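Local coordinates for flavoredoxin (Desulfovibrio vulgaris str. 'Miyazaki F', PDB 2D5M), which binds flavin mononucleotide and probably carries electrons as a member of the flavin reductase-like family, at residues P102-D107 with I138-V143. Sequence-based numbering, arbitrary orientation.
Sequences PGEHVD and IMDVKV
His105 and Met139 mark the nearest approach of the two backbones, their CA atoms 6.7 Å apart, where the loop joining strands 100-102 and 109-111 faces strand 133-144 of the large antiparallel sheet. The strand carries a classic beta bulge here: Met139 and Asp140 both lie opposite Glu119 of the adjoining strand 116-126, and both send their side chains toward the loop. Lys142 is a clear case of one lysine gathering several carboxylates. Bent at its last two torsions, it brings NZ 2.7 Å from Glu104 OE1 and donates a hydrogen bond within a salt bridge; the approach is from the anti side, 31° out of the carboxylate plane. The same nitrogen also donates a salt-bridging hydrogen bond to Asp140 OD2 (2.7 Å from NZ), which accepts it through its anti lone pair. A third carboxylate, that of Glu119, also pairs with NZ and accepts hydrogen bonds from the backbone N of Glu104 and His105, tying the loop to the sheet. The ammonium group probably offsets the repulsion between the acids it joins. Asp140 is held from elsewhere as well, since its OD1 accepts a hydrogen bond from Ser4 OG of the second subunit, placing the network at the subunit interface, where Lys142 and Val143 pair antiparallel with a strand of that subunit.

The His105 ring meets the Asp140 side chain obliquely, its CD2 3.6 Å from Asp140 CB, with the ring and carboxylate planes 71° apart. Lys142 NZ lies near the plane of this imidazole, at its edge and 3.9 Å from CD2. Beyond the ring the contact turns apolar. Met139 CG lies anti to its own carbonyl carbon (chi1 -51°), and this methylene meets a single branch of Val106, with CG1 3.8 Å from Met139 CG.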
loop_
_atom_site.group_PDB
_atom_site.type_symbol
_atom_site.label_atom_id
_atom_site.label_comp_id
_atom_site.label_asym_id
_atom_site.label_seq_id
_atom_site.Cartn_x
_atom_site.Cartn_y
_atom_site.Cartn_z
ATOM N N PRO A 102 -0.555 -6.871 -24.730
ATOM C CA PRO A 102 -1.995 -6.962 -24.447
ATOM C C PRO A 102 -2.292 -7.954 -23.334
ATOM O O PRO A 102 -1.753 -9.067 -23.303
ATOM C CB PRO A 102 -2.614 -7.420 -25.764
ATOM C CG PRO A 102 -1.559 -7.253 -26.762
ATOM C CD PRO A 102 -0.242 -7.266 -26.115
ATOM N N GLY A 103 -3.175 -7.578 -22.411
ATOM C CA GLY A 103 -3.709 -8.501 -21.443
ATOM C C GLY A 103 -4.346 -9.704 -22.097
ATOM O O GLY A 103 -4.907 -9.607 -23.181
ATOM N N GLU A 104 -4.230 -10.831 -21.407
ATOM C CA GLU A 104 -4.861 -12.071 -21.881
ATOM C C GLU A 104 -6.301 -12.153 -21.457
ATOM O O GLU A 104 -7.076 -12.897 -22.101
ATOM C CB GLU A 104 -4.031 -13.274 -21.387
ATOM C CG GLU A 104 -2.648 -13.274 -22.066
ATOM C CD GLU A 104 -1.790 -14.429 -21.554
ATOM O OE1 GLU A 104 -1.883 -14.677 -20.299
ATOM O OE2 GLU A 104 -1.071 -15.127 -22.315
ATOM N N HIS A 105 -6.672 -11.483 -20.365
ATOM C CA HIS A 105 -7.967 -11.595 -19.748
ATOM C C HIS A 105 -8.762 -10.287 -19.777
ATOM O O HIS A 105 -9.974 -10.309 -19.590
ATOM C CB HIS A 105 -7.836 -12.068 -18.288
ATOM C CG HIS A 105 -7.108 -13.360 -18.169
ATOM N ND1 HIS A 105 -7.707 -14.580 -18.273
ATOM C CD2 HIS A 105 -5.759 -13.576 -17.994
ATOM C CE1 HIS A 105 -6.735 -15.484 -18.143
ATOM N NE2 HIS A 105 -5.561 -14.921 -17.981
ATOM N N VAL A 106 -8.084 -9.154 -19.932
ATOM C CA VAL A 106 -8.735 -7.819 -19.836
ATOM C C VAL A 106 -8.200 -6.950 -20.979
ATOM O O VAL A 106 -7.100 -7.180 -21.477
ATOM C CB VAL A 106 -8.566 -7.121 -18.481
ATOM C CG1 VAL A 106 -8.890 -8.073 -17.313
ATOM C CG2 VAL A 106 -7.156 -6.573 -18.308
ATOM N N ASP A 107 -9.029 -5.958 -21.275
ATOM C CA ASP A 107 -8.779 -5.019 -22.386
ATOM C C ASP A 107 -7.853 -3.873 -21.994
ATOM O O ASP A 107 -8.274 -2.698 -21.883
ATOM C CB ASP A 107 -10.110 -4.483 -22.870
ATOM C CG ASP A 107 -9.982 -3.677 -24.144
ATOM O OD1 ASP A 107 -8.956 -3.824 -24.859
ATOM O OD2 ASP A 107 -10.945 -2.920 -24.422
ATOM N N ILE A 138 -8.959 -8.501 -9.617
ATOM C CA ILE A 138 -7.793 -9.177 -10.140
ATOM C C ILE A 138 -8.220 -10.442 -10.869
ATOM O O ILE A 138 -8.782 -11.360 -10.279
ATOM C CB ILE A 138 -6.813 -9.557 -8.994
ATOM C CG1 ILE A 138 -6.320 -8.310 -8.267
ATOM C CG2 ILE A 138 -5.675 -10.390 -9.508
ATOM C CD1 ILE A 138 -5.531 -8.586 -6.974
ATOM N N MET A 139 -7.951 -10.458 -12.176
ATOM C CA MET A 139 -8.277 -11.574 -13.041
ATOM C C MET A 139 -7.107 -12.507 -13.214
ATOM O O MET A 139 -7.302 -13.721 -13.482
ATOM C CB MET A 139 -8.817 -11.072 -14.403
ATOM C CG MET A 139 -9.923 -10.065 -14.300
ATOM S SD MET A 139 -11.306 -10.498 -13.217
ATOM C CE MET A 139 -11.992 -11.851 -14.134
ATOM N N ASP A 140 -5.872 -11.996 -13.125
ATOM C CA ASP A 140 -4.665 -12.797 -13.263
ATOM C C ASP A 140 -3.511 -12.006 -12.741
ATOM O O ASP A 140 -3.451 -10.788 -12.856
ATOM C CB ASP A 140 -4.392 -13.148 -14.740
ATOM C CG ASP A 140 -3.395 -14.259 -14.936
ATOM O OD1 ASP A 140 -3.265 -15.133 -14.051
ATOM O OD2 ASP A 140 -2.737 -14.311 -15.990
ATOM N N VAL A 141 -2.563 -12.701 -12.152
ATOM C CA VAL A 141 -1.256 -12.169 -11.771
ATOM C C VAL A 141 -0.192 -12.983 -12.525
ATOM O O VAL A 141 -0.165 -14.211 -12.430
ATOM C CB VAL A 141 -1.058 -12.293 -10.256
ATOM C CG1 VAL A 141 0.354 -11.788 -9.908
ATOM C CG2 VAL A 141 -2.153 -11.588 -9.475
ATOM N N LYS A 142 0.634 -12.306 -13.292
ATOM C CA LYS A 142 1.663 -12.890 -14.120
ATOM C C LYS A 142 3.029 -12.493 -13.599
ATOM O O LYS A 142 3.274 -11.314 -13.349
ATOM C CB LYS A 142 1.539 -12.448 -15.597
ATOM C CG LYS A 142 0.386 -13.127 -16.343
ATOM C CD LYS A 142 0.542 -12.845 -17.837
ATOM C CE LYS A 142 -0.672 -12.198 -18.423
ATOM N NZ LYS A 142 -1.907 -13.012 -18.231
ATOM N N VAL A 143 3.900 -13.465 -13.468
ATOM C CA VAL A 143 5.259 -13.208 -12.914
ATOM C C VAL A 143 6.262 -13.901 -13.780
ATOM O O VAL A 143 6.096 -15.042 -14.186
ATOM C CB VAL A 143 5.311 -13.678 -11.463
ATOM C CG1 VAL A 143 6.721 -13.451 -10.902
ATOM C CG2 VAL A 143 4.286 -12.969 -10.589
#